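Local coordinates for 450aa long hypothetical fmu protein (Pyrococcus horikoshii, PDB 2YXL) that probably methylates carbon 5 of cytosines in RNA with S-adenosylmethionine as methyl donor, and is bound here to the analogue sinefungin, at residues A[266-271]-A[298-303]; A[281-286]-A[307-312]; A[288-293]-A[313-318]. All blocks are in the same frame, centred on the assembly; numbering follows the deposited sequence.

Contact 1: residues A[266-271]-A[298-303]. With SFG (sinefungin), chain B.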
loop_
_atom_site.group_PDB
_atom_site.type_symbol
_atom_site.label_atom_id
_atom_site.label_comp_id
_atom_site.label_asym_id
_atom_site.label_seq_id
_atom_site.Cartn_x
_atom_site.Cartn_y
_atom_site.Cartn_z
ATOM N N LEU A 266 2.124 6.446 -17.701
ATOM C CA LEU A 266 2.796 5.271 -18.265
ATOM C C LEU A 266 2.561 3.981 -17.471
ATOM O O LEU A 266 2.598 2.888 -18.036
ATOM C CB LEU A 266 4.291 5.558 -18.436
ATOM C CG LEU A 266 5.046 4.924 -19.606
ATOM C CD1 LEU A 266 4.319 5.089 -20.946
ATOM C CD2 LEU A 266 6.445 5.507 -19.684
ATOM N N ALA A 267 2.324 4.118 -16.169
ATOM C CA ALA A 267 1.876 3.013 -15.320
ATOM C C ALA A 267 0.734 3.545 -14.455
ATOM O O ALA A 267 0.964 4.207 -13.440
ATOM C CB ALA A 267 3.020 2.490 -14.467
ATOM N N ALA A 268 -0.496 3.246 -14.871
ATOM C CA ALA A 268 -1.671 4.021 -14.455
ATOM C C ALA A 268 -2.612 3.376 -13.438
ATOM O O ALA A 268 -3.117 4.063 -12.552
ATOM C CB ALA A 268 -2.455 4.470 -15.684
ATOM N N ALA A 269 -2.861 2.075 -13.581
ATOM C CA ALA A 269 -3.847 1.374 -12.751
ATOM C C ALA A 269 -3.395 1.224 -11.290
ATOM O O ALA A 269 -2.201 1.058 -11.031
ATOM C CB ALA A 269 -4.177 0.018 -13.358
ATOM N N PRO A 270 -4.343 1.266 -10.327
ATOM C CA PRO A 270 -5.804 1.355 -10.448
ATOM C C PRO A 270 -6.336 2.740 -10.823
ATOM O O PRO A 270 -7.538 2.892 -11.035
ATOM C CB PRO A 270 -6.287 0.974 -9.047
ATOM C CG PRO A 270 -5.207 1.462 -8.155
ATOM C CD PRO A 270 -3.928 1.205 -8.910
ATOM N N GLY A 271 -5.461 3.741 -10.875
ATOM C CA GLY A 271 -5.836 5.044 -11.416
ATOM C C GLY A 271 -5.979 6.199 -10.446
ATOM O O GLY A 271 -6.694 7.160 -10.732
ATOM N N LYS A 298 -9.378 -2.728 -15.099
ATOM C CA LYS A 298 -10.840 -2.722 -14.985
ATOM C C LYS A 298 -11.319 -1.871 -13.801
ATOM O O LYS A 298 -12.439 -1.356 -13.819
ATOM C CB LYS A 298 -11.414 -4.150 -14.938
ATOM C CG LYS A 298 -11.231 -4.907 -13.623
ATOM C CD LYS A 298 -12.440 -4.753 -12.696
ATOM C CE LYS A 298 -12.129 -5.212 -11.273
ATOM N NZ LYS A 298 -11.910 -6.685 -11.173
ATOM N N ARG A 299 -10.470 -1.730 -12.783
ATOM C CA ARG A 299 -10.759 -0.847 -11.656
ATOM C C ARG A 299 -10.659 0.612 -12.091
ATOM O O ARG A 299 -11.486 1.437 -11.699
ATOM C CB ARG A 299 -9.820 -1.118 -10.476
ATOM C CG ARG A 299 -10.036 -2.460 -9.786
ATOM C CD ARG A 299 -9.756 -2.375 -8.288
ATOM N NE ARG A 299 -8.352 -2.091 -7.982
ATOM C CZ ARG A 299 -7.488 -2.978 -7.490
ATOM N NH1 ARG A 299 -6.236 -2.611 -7.248
ATOM N NH2 ARG A 299 -7.868 -4.225 -7.231
ATOM N N LEU A 300 -9.650 0.913 -12.909
ATOM C CA LEU A 300 -9.461 2.251 -13.473
ATOM C C LEU A 300 -10.645 2.666 -14.344
ATOM O O LEU A 300 -11.105 3.804 -14.260
ATOM C CB LEU A 300 -8.136 2.341 -14.250
ATOM C CG LEU A 300 -7.776 3.579 -15.091
ATOM C CD1 LEU A 300 -7.998 4.888 -14.349
ATOM C CD2 LEU A 300 -6.336 3.499 -15.569
ATOM N N LYS A 301 -11.135 1.741 -15.166
ATOM C CA LYS A 301 -12.315 1.992 -15.993
ATOM C C LYS A 301 -13.556 2.228 -15.131
ATOM O O LYS A 301 -14.392 3.073 -15.461
ATOM C CB LYS A 301 -12.550 0.844 -16.981
ATOM C CG LYS A 301 -11.527 0.765 -18.107
ATOM C CD LYS A 301 -11.798 -0.427 -19.014
ATOM C CE LYS A 301 -10.700 -0.599 -20.052
ATOM N NZ LYS A 301 -10.930 -1.789 -20.920
ATOM N N ASP A 302 -13.661 1.489 -14.026
ATOM C CA ASP A 302 -14.749 1.670 -13.063
ATOM C C ASP A 302 -14.697 3.040 -12.388
ATOM O O ASP A 302 -15.731 3.686 -12.219
ATOM C CB ASP A 302 -14.739 0.562 -12.005
ATOM C CG ASP A 302 -15.347 -0.737 -12.507
ATOM O OD1 ASP A 302 -15.071 -1.792 -11.895
ATOM O OD2 ASP A 302 -16.102 -0.709 -13.505
ATOM N N PHE A 303 -13.494 3.475 -12.012
ATOM C CA PHE A 303 -13.293 4.794 -11.410
ATOM C C PHE A 303 -13.585 5.925 -12.398
ATOM O O PHE A 303 -14.338 6.847 -12.083
ATOM C CB PHE A 303 -11.868 4.941 -10.850
ATOM C CG PHE A 303 -11.663 4.299 -9.501
ATOM C CD1 PHE A 303 -10.736 3.274 -9.341
ATOM C CD2 PHE A 303 -12.381 4.729 -8.388
ATOM C CE1 PHE A 303 -10.533 2.678 -8.097
ATOM C CE2 PHE A 303 -12.184 4.139 -7.141
ATOM C CZ PHE A 303 -11.259 3.110 -6.997
HETATM N N SFG B . 0.035 5.153 -10.809
HETATM C CA SFG B . -0.900 4.181 -10.213
HETATM C C SFG B . -1.924 4.910 -9.319
HETATM O O SFG B . -3.015 4.338 -9.113
HETATM O OXT SFG B . -1.604 6.032 -8.871
HETATM C CB SFG B . -0.122 3.109 -9.423
HETATM C CG SFG B . 0.761 2.262 -10.358
HETATM C CD SFG B . 1.489 1.123 -9.626
HETATM N NE SFG B . 2.413 1.706 -8.644
HETATM C "C5'" SFG B . 2.327 0.249 -10.585
HETATM C "C4'" SFG B . 1.549 -0.291 -11.812
HETATM O "O4'" SFG B . 2.531 -0.470 -12.860
HETATM C "C3'" SFG B . 0.917 -1.679 -11.601
HETATM O "O3'" SFG B . -0.497 -1.580 -11.818
HETATM C "C2'" SFG B . 1.571 -2.564 -12.673
HETATM O "O2'" SFG B . 0.615 -3.450 -13.270
HETATM C "C1'" SFG B . 2.018 -1.525 -13.695
HETATM N N9 SFG B . 3.112 -1.973 -14.606
HETATM C C8 SFG B . 4.219 -2.635 -14.260
HETATM N N7 SFG B . 4.970 -2.849 -15.340
HETATM C C5 SFG B . 4.339 -2.321 -16.385
HETATM C C6 SFG B . 4.626 -2.237 -17.745
HETATM N N6 SFG B . 5.746 -2.760 -18.239
HETATM N N1 SFG B . 3.752 -1.616 -18.558
HETATM C C2 SFG B . 2.632 -1.090 -18.078
HETATM N N3 SFG B . 2.330 -1.156 -16.786
HETATM C C4 SFG B . 3.160 -1.761 -15.919
#

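Contact 2: residues A[281-286]-A[307-312]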
loop_
_atom_site.group_PDB
_atom_site.type_symbol
_atom_site.label_atom_id
_atom_site.label_comp_id
_atom_site.label_asym_id
_atom_site.label_seq_id
_atom_site.Cartn_x
_atom_site.Cartn_y
_atom_site.Cartn_z
ATOM N N MET A 281 -6.714 18.937 -15.301
ATOM C CA MET A 281 -6.954 19.314 -16.693
ATOM C C MET A 281 -8.414 19.712 -16.889
ATOM O O MET A 281 -8.835 20.027 -18.005
ATOM C CB MET A 281 -6.586 18.159 -17.628
ATOM C CG MET A 281 -5.103 17.826 -17.648
ATOM S SD MET A 281 -4.750 16.123 -18.127
ATOM C CE MET A 281 -5.032 16.186 -19.900
ATOM N N LYS A 282 -9.172 19.686 -15.791
ATOM C CA LYS A 282 -10.595 20.055 -15.761
ATOM C C LYS A 282 -11.419 19.344 -16.841
ATOM O O LYS A 282 -12.223 19.965 -17.542
ATOM C CB LYS A 282 -10.777 21.582 -15.815
ATOM C CG LYS A 282 -10.047 22.337 -14.702
ATOM C CD LYS A 282 -10.528 23.777 -14.572
ATOM C CE LYS A 282 -11.634 23.897 -13.532
ATOM N NZ LYS A 282 -12.122 25.300 -13.407
ATOM N N ASN A 283 -11.193 18.035 -16.959
ATOM C CA ASN A 283 -11.909 17.164 -17.897
ATOM C C ASN A 283 -11.790 17.594 -19.369
ATOM O O ASN A 283 -12.720 17.410 -20.161
ATOM C CB ASN A 283 -13.381 17.014 -17.474
ATOM C CG ASN A 283 -13.878 15.580 -17.560
ATOM O OD1 ASN A 283 -13.104 14.645 -17.778
ATOM N ND2 ASN A 283 -15.181 15.400 -17.372
ATOM N N LYS A 284 -10.639 18.168 -19.720
ATOM C CA LYS A 284 -10.349 18.592 -21.093
ATOM C C LYS A 284 -8.936 18.187 -21.504
ATOM O O LYS A 284 -7.994 18.286 -20.711
ATOM C CB LYS A 284 -10.542 20.103 -21.259
ATOM C CG LYS A 284 -11.999 20.538 -21.329
ATOM C CD LYS A 284 -12.136 21.978 -21.791
ATOM C CE LYS A 284 -13.591 22.416 -21.785
ATOM N NZ LYS A 284 -13.779 23.736 -22.449
ATOM N N GLY A 285 -8.801 17.727 -22.747
ATOM C CA GLY A 285 -7.536 17.200 -23.253
ATOM C C GLY A 285 -7.593 15.701 -23.479
ATOM O O GLY A 285 -8.645 15.160 -23.825
ATOM N N LYS A 286 -6.460 15.029 -23.282
ATOM C CA LYS A 286 -6.369 13.584 -23.491
ATOM C C LYS A 286 -5.339 12.931 -22.567
ATOM O O LYS A 286 -4.233 13.447 -22.391
ATOM C CB LYS A 286 -6.038 13.282 -24.958
ATOM C CG LYS A 286 -6.430 11.881 -25.423
ATOM C CD LYS A 286 -6.433 11.766 -26.945
ATOM C CE LYS A 286 -7.662 12.429 -27.561
ATOM N NZ LYS A 286 -7.633 12.398 -29.047
ATOM N N MET A 307 -16.451 8.596 -11.660
ATOM C CA MET A 307 -15.961 9.918 -11.267
ATOM C C MET A 307 -16.195 10.982 -12.346
ATOM O O MET A 307 -15.779 12.135 -12.195
ATOM C CB MET A 307 -14.479 9.849 -10.885
ATOM C CG MET A 307 -14.208 9.034 -9.626
ATOM S SD MET A 307 -12.455 8.762 -9.307
ATOM C CE MET A 307 -11.949 10.382 -8.729
ATOM N N GLY A 308 -16.864 10.590 -13.430
ATOM C CA GLY A 308 -17.240 11.515 -14.499
ATOM C C GLY A 308 -16.111 11.939 -15.423
ATOM O O GLY A 308 -16.242 12.926 -16.153
ATOM N N ILE A 309 -15.005 11.200 -15.391
ATOM C CA ILE A 309 -13.881 11.435 -16.299
ATOM C C ILE A 309 -14.258 10.949 -17.702
ATOM O O ILE A 309 -14.892 9.902 -17.854
ATOM C CB ILE A 309 -12.589 10.703 -15.832
ATOM C CG1 ILE A 309 -12.376 10.822 -14.308
ATOM C CG2 ILE A 309 -11.375 11.167 -16.643
ATOM C CD1 ILE A 309 -12.109 12.229 -13.781
ATOM N N LYS A 310 -13.866 11.716 -18.718
ATOM C CA LYS A 310 -14.228 11.402 -20.102
ATOM C C LYS A 310 -13.091 11.585 -21.119
ATOM O O LYS A 310 -13.294 11.406 -22.323
ATOM C CB LYS A 310 -15.472 12.201 -20.524
ATOM C CG LYS A 310 -15.366 13.709 -20.336
ATOM C CD LYS A 310 -16.674 14.395 -20.695
ATOM C CE LYS A 310 -16.568 15.905 -20.553
ATOM N NZ LYS A 310 -17.822 16.584 -20.979
ATOM N N ILE A 311 -11.899 11.920 -20.631
ATOM C CA ILE A 311 -10.757 12.208 -21.504
ATOM C C ILE A 311 -9.651 11.152 -21.439
ATOM O O ILE A 311 -8.561 11.350 -21.983
ATOM C CB ILE A 311 -10.146 13.603 -21.207
ATOM C CG1 ILE A 311 -9.618 13.671 -19.769
ATOM C CG2 ILE A 311 -11.165 14.708 -21.494
ATOM C CD1 ILE A 311 -8.506 14.676 -19.568
ATOM N N VAL A 312 -9.937 10.033 -20.777
ATOM C CA VAL A 312 -8.940 8.980 -20.589
ATOM C C VAL A 312 -9.138 7.834 -21.579
ATOM O O VAL A 312 -10.215 7.236 -21.653
ATOM C CB VAL A 312 -8.927 8.451 -19.127
ATOM C CG1 VAL A 312 -8.057 7.198 -19.000
ATOM C CG2 VAL A 312 -8.434 9.532 -18.175
#

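Contact 3: residues A[288-293]-A[313-318]. With SFG (sinefungin), chain B.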
loop_
_atom_site.group_PDB
_atom_site.type_symbol
_atom_site.label_atom_id
_atom_site.label_comp_id
_atom_site.label_asym_id
_atom_site.label_seq_id
_atom_site.Cartn_x
_atom_site.Cartn_y
_atom_site.Cartn_z
ATOM N N TYR A 288 -3.492 9.175 -22.057
ATOM C CA TYR A 288 -3.216 7.788 -22.413
ATOM C C TYR A 288 -2.751 7.041 -21.167
ATOM O O TYR A 288 -1.728 7.390 -20.568
ATOM C CB TYR A 288 -2.162 7.701 -23.524
ATOM C CG TYR A 288 -2.623 8.221 -24.874
ATOM C CD1 TYR A 288 -2.215 9.471 -25.337
ATOM C CD2 TYR A 288 -3.464 7.459 -25.689
ATOM C CE1 TYR A 288 -2.633 9.953 -26.577
ATOM C CE2 TYR A 288 -3.888 7.932 -26.931
ATOM C CZ TYR A 288 -3.467 9.179 -27.366
ATOM O OH TYR A 288 -3.882 9.653 -28.590
ATOM N N ALA A 289 -3.511 6.019 -20.780
ATOM C CA ALA A 289 -3.245 5.265 -19.555
ATOM C C ALA A 289 -2.827 3.820 -19.836
ATOM O O ALA A 289 -3.643 2.994 -20.251
ATOM C CB ALA A 289 -4.462 5.308 -18.637
ATOM N N PHE A 290 -1.551 3.529 -19.595
ATOM C CA PHE A 290 -0.978 2.210 -19.852
ATOM C C PHE A 290 -0.876 1.368 -18.586
ATOM O O PHE A 290 -0.483 1.871 -17.531
ATOM C CB PHE A 290 0.416 2.345 -20.473
ATOM C CG PHE A 290 0.417 2.929 -21.857
ATOM C CD1 PHE A 290 0.486 4.307 -22.048
ATOM C CD2 PHE A 290 0.366 2.101 -22.974
ATOM C CE1 PHE A 290 0.492 4.852 -23.329
ATOM C CE2 PHE A 290 0.372 2.636 -24.261
ATOM C CZ PHE A 290 0.435 4.015 -24.438
ATOM N N ASP A 291 -1.229 0.088 -18.703
ATOM C CA ASP A 291 -1.010 -0.897 -17.640
ATOM C C ASP A 291 -1.108 -2.330 -18.169
ATOM O O ASP A 291 -2.044 -2.667 -18.897
ATOM C CB ASP A 291 -1.984 -0.694 -16.475
ATOM C CG ASP A 291 -1.450 -1.249 -15.168
ATOM O OD1 ASP A 291 -1.079 -0.439 -14.295
ATOM O OD2 ASP A 291 -1.392 -2.490 -15.015
ATOM N N VAL A 292 -0.143 -3.166 -17.789
ATOM C CA VAL A 292 -0.099 -4.565 -18.239
ATOM C C VAL A 292 -1.156 -5.445 -17.569
ATOM O O VAL A 292 -1.556 -6.472 -18.122
ATOM C CB VAL A 292 1.305 -5.210 -18.052
ATOM C CG1 VAL A 292 2.283 -4.679 -19.086
ATOM C CG2 VAL A 292 1.835 -5.004 -16.630
ATOM N N ASP A 293 -1.599 -5.034 -16.384
ATOM C CA ASP A 293 -2.562 -5.806 -15.607
ATOM C C ASP A 293 -3.994 -5.463 -16.011
ATOM O O ASP A 293 -4.462 -4.344 -15.791
ATOM C CB ASP A 293 -2.341 -5.576 -14.108
ATOM C CG ASP A 293 -2.956 -6.667 -13.253
ATOM O OD1 ASP A 293 -4.194 -6.663 -13.076
ATOM O OD2 ASP A 293 -2.199 -7.524 -12.747
ATOM N N LYS A 313 -8.088 7.549 -22.345
ATOM C CA LYS A 313 -8.069 6.404 -23.245
ATOM C C LYS A 313 -7.179 5.314 -22.650
ATOM O O LYS A 313 -5.951 5.441 -22.657
ATOM C CB LYS A 313 -7.592 6.807 -24.645
ATOM C CG LYS A 313 -8.560 7.719 -25.389
ATOM C CD LYS A 313 -8.116 7.966 -26.824
ATOM C CE LYS A 313 -9.091 8.886 -27.548
ATOM N NZ LYS A 313 -8.723 9.075 -28.979
ATOM N N PRO A 314 -7.800 4.247 -22.114
ATOM C CA PRO A 314 -7.052 3.161 -21.481
ATOM C C PRO A 314 -6.445 2.187 -22.496
ATOM O O PRO A 314 -7.089 1.837 -23.490
ATOM C CB PRO A 314 -8.106 2.467 -20.615
ATOM C CG PRO A 314 -9.406 2.746 -21.289
ATOM C CD PRO A 314 -9.258 4.017 -22.076
ATOM N N LEU A 315 -5.209 1.766 -22.237
ATOM C CA LEU A 315 -4.487 0.867 -23.130
ATOM C C LEU A 315 -3.762 -0.236 -22.361
ATOM O O LEU A 315 -2.731 0.005 -21.726
ATOM C CB LEU A 315 -3.504 1.654 -24.007
ATOM C CG LEU A 315 -4.077 2.497 -25.153
ATOM C CD1 LEU A 315 -3.099 3.588 -25.554
ATOM C CD2 LEU A 315 -4.447 1.630 -26.354
ATOM N N VAL A 316 -4.312 -1.446 -22.430
ATOM C CA VAL A 316 -3.744 -2.609 -21.749
ATOM C C VAL A 316 -2.569 -3.168 -22.557
ATOM O O VAL A 316 -2.682 -4.207 -23.214
ATOM C CB VAL A 316 -4.811 -3.713 -21.497
ATOM C CG1 VAL A 316 -4.293 -4.748 -20.502
ATOM C CG2 VAL A 316 -6.116 -3.103 -20.997
ATOM N N LYS A 317 -1.447 -2.456 -22.512
ATOM C CA LYS A 317 -0.242 -2.839 -23.245
ATOM C C LYS A 317 1.015 -2.586 -22.418
ATOM O O LYS A 317 0.979 -1.865 -21.419
ATOM C CB LYS A 317 -0.149 -2.083 -24.579
ATOM C CG LYS A 317 -0.901 -2.729 -25.742
ATOM C CD LYS A 317 -2.298 -2.140 -25.925
ATOM C CE LYS A 317 -3.128 -2.951 -26.914
ATOM N NZ LYS A 317 -2.620 -2.860 -28.312
ATOM N N ASP A 318 2.123 -3.192 -22.844
ATOM C CA ASP A 318 3.432 -2.944 -22.252
ATOM C C ASP A 318 3.831 -1.493 -22.508
ATOM O O ASP A 318 3.715 -0.999 -23.631
ATOM C CB ASP A 318 4.470 -3.901 -22.846
ATOM C CG ASP A 318 5.769 -3.934 -22.056
ATOM O OD1 ASP A 318 6.220 -2.874 -21.577
ATOM O OD2 ASP A 318 6.351 -5.031 -21.923
HETATM N N SFG B . 0.035 5.153 -10.809
HETATM C CA SFG B . -0.900 4.181 -10.213
HETATM C C SFG B . -1.924 4.910 -9.319
HETATM O O SFG B . -3.015 4.338 -9.113
HETATM O OXT SFG B . -1.604 6.032 -8.871
HETATM C CB SFG B . -0.122 3.109 -9.423
HETATM C CG SFG B . 0.761 2.262 -10.358
HETATM C CD SFG B . 1.489 1.123 -9.626
HETATM N NE SFG B . 2.413 1.706 -8.644
HETATM C "C5'" SFG B . 2.327 0.249 -10.585
HETATM C "C4'" SFG B . 1.549 -0.291 -11.812
HETATM O "O4'" SFG B . 2.531 -0.470 -12.860
HETATM C "C3'" SFG B . 0.917 -1.679 -11.601
HETATM O "O3'" SFG B . -0.497 -1.580 -11.818
HETATM C "C2'" SFG B . 1.571 -2.564 -12.673
HETATM O "O2'" SFG B . 0.615 -3.450 -13.270
HETATM C "C1'" SFG B . 2.018 -1.525 -13.695
HETATM N N9 SFG B . 3.112 -1.973 -14.606
HETATM C C8 SFG B . 4.219 -2.635 -14.260
HETATM N N7 SFG B . 4.970 -2.849 -15.340
HETATM C C5 SFG B . 4.339 -2.321 -16.385
HETATM C C6 SFG B . 4.626 -2.237 -17.745
HETATM N N6 SFG B . 5.746 -2.760 -18.239
HETATM N N1 SFG B . 3.752 -1.616 -18.558
HETATM C C2 SFG B . 2.632 -1.090 -18.078
HETATM N N3 SFG B . 2.330 -1.156 -16.786
HETATM C C4 SFG B . 3.160 -1.761 -15.919
#

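Contact 1: residues A[266-271]-A[298-303]
Arg299 is the first residue of 298-303 to touch the loop, and it meets Pro270 with the inner end of its guanidinium: NE lies 3.8 Å from Pro270 CB, which sits at the edge of the flat group, near its plane. The arginine chain bends at chi2 and chi3 to bring the group there. Leu300 follows and does most of the touching. CG is anti to the backbone N (chi1 172°); from there CD1 packs on Gly271 CA at 3.6 Å, while CD2 reaches back to Ala268 CB at 4.0 Å. Its own CA makes a CH...O contact of 3.2 Å with Pro270 O. The loop it backs is the glycine-rich turn after strand 262-265 of a class I methyltransferase, part of the predicted S-adenosylmethionine site. On the ligand side, the amino N of sinefungin donates to Ala267 O (2.9 Å) and Gly271 N donates to the carboxylate O (3.1 Å). Pro270 enters this turn through a cis peptide bond. Gly271 has a positive phi (109°) at which any CB would be jammed against the preceding carbonyl, besides running into Leu300 CD1. One turn on from Arg299, Phe303 brings ring atom CD1 to 3.6 Å from Pro270 O, meeting it obliquely.

Contact 2: residues A[281-286]-A[307-312]
Asn283 lays its carboxamide against the backbone of 308-310 and uses both ends of it. ND2 donates to Gly308 O at 3.0 Å, with the acceptor tilted out of the amide plane. OD1 takes the N-H of Lys310 at 3.2 Å, in the carbonyl plane and on a lone pair, so the two bonds together fix the turn of the amide. The Lys310 side chain crosses that of Asn283 at about a right angle, its CG 3.4 Å from ND2, and runs on extended with CE also beside the amide. An alanine at Asn283 would probably leave Gly308 O and Lys310 N without these side-chain mates and open a gap beside the Lys310 methylenes.

Ile311 fills the other half. Its CB points at the other loop and lies 3.4 Å from Gly285 O, and CG2 rests on Asn283 O. CG1 stands between the backbone N and the carbonyl carbon (chi1 62°), and beyond it CD1 meets Met281 CE at 3.8 Å, an apolar touch in which the two side chains cross obliquely. Met281 is bent at its last torsion (chi3 75°), which sets CE on that methyl. Gly285, at a positive phi, has no CB to crowd the same CE. Past it, Lys286 CA makes a CH...O contact of 3.5 Å with Ile311 O.

Both loops begin with a Schellman motif, at Lys282 after helix 272-280 and at Gly308 after helix 294-306. Ile309 packs on Thr275 and Ala278 of helix 272-280, while Met281 and Ile311 both lie on Ile287 of strand 286-290, the strand to which the backbone of Ile311 is also bonded.

Contact 3: residues A[288-293]-A[313-318]
Tyr288 and Leu315 lie side by side on one face of a parallel strand pair, Tyr288 CD2 3.9 Å from Leu315 CD1. The strands belong to a beta-alpha-beta crossover in the Rossmann-like sheet of the methyltransferase, with helix 294-306 connecting them. Ala289 carries the backbone pairing: its N donates to Lys313 O (3.1 Å) and its O accepts from Leu315 N (2.8 Å). Phe290 returns to the face of Tyr288, and its CZ touches Leu315 CD1 at 3.7 Å, obliquely. Pairing then fades, as Asp291 N reaches Leu315 O only weakly and Val316 turns through an inverse gamma turn. Asp291 instead faces the ligand, as the acidic residue after the second strand commonly does in class I methyltransferases. Its OD1 takes sinefungin O3' and its OD2 takes O2', each at 2.8 Å, so both ribose hydroxyls are gripped by one carboxylate. OD1 is also bonded to Ala269 N. Val292 sets CG1 3.8 Å from Asp318 CA and packs both methyls on the adenine. Asp318 OD1 accepts a weak bond from N6, while its OD2 pairs with Arg320. Asp293, the N-cap of helix 294-306, closes an Asx turn: its N donates to the anti lone pair of Asp291 OD2 at 2.9 Å.

How the contacts relate
From the N terminus the chain passes 266-271, then 281-286 and 288-293, and only afterwards meets their partners 298-303, 307-312 and 313-318 in the same order. Every pair of contacts therefore crosses along the sequence, and none nests. Contact 1 closes the loop that holds helix 272-280 and strand 286-290, bringing helix 294-306 against the cofactor-binding loop. Contact 2 joins the turns that precede strands 286-290 and 312-315, at the end away from the ligand. Contact 3 closes the helix 294-306 crossover; it shares sinefungin with contact 1, and Ala268 N is probably bonded to Phe290 O. Contacts 2 and 3 adjoin through Val312 and Ala289.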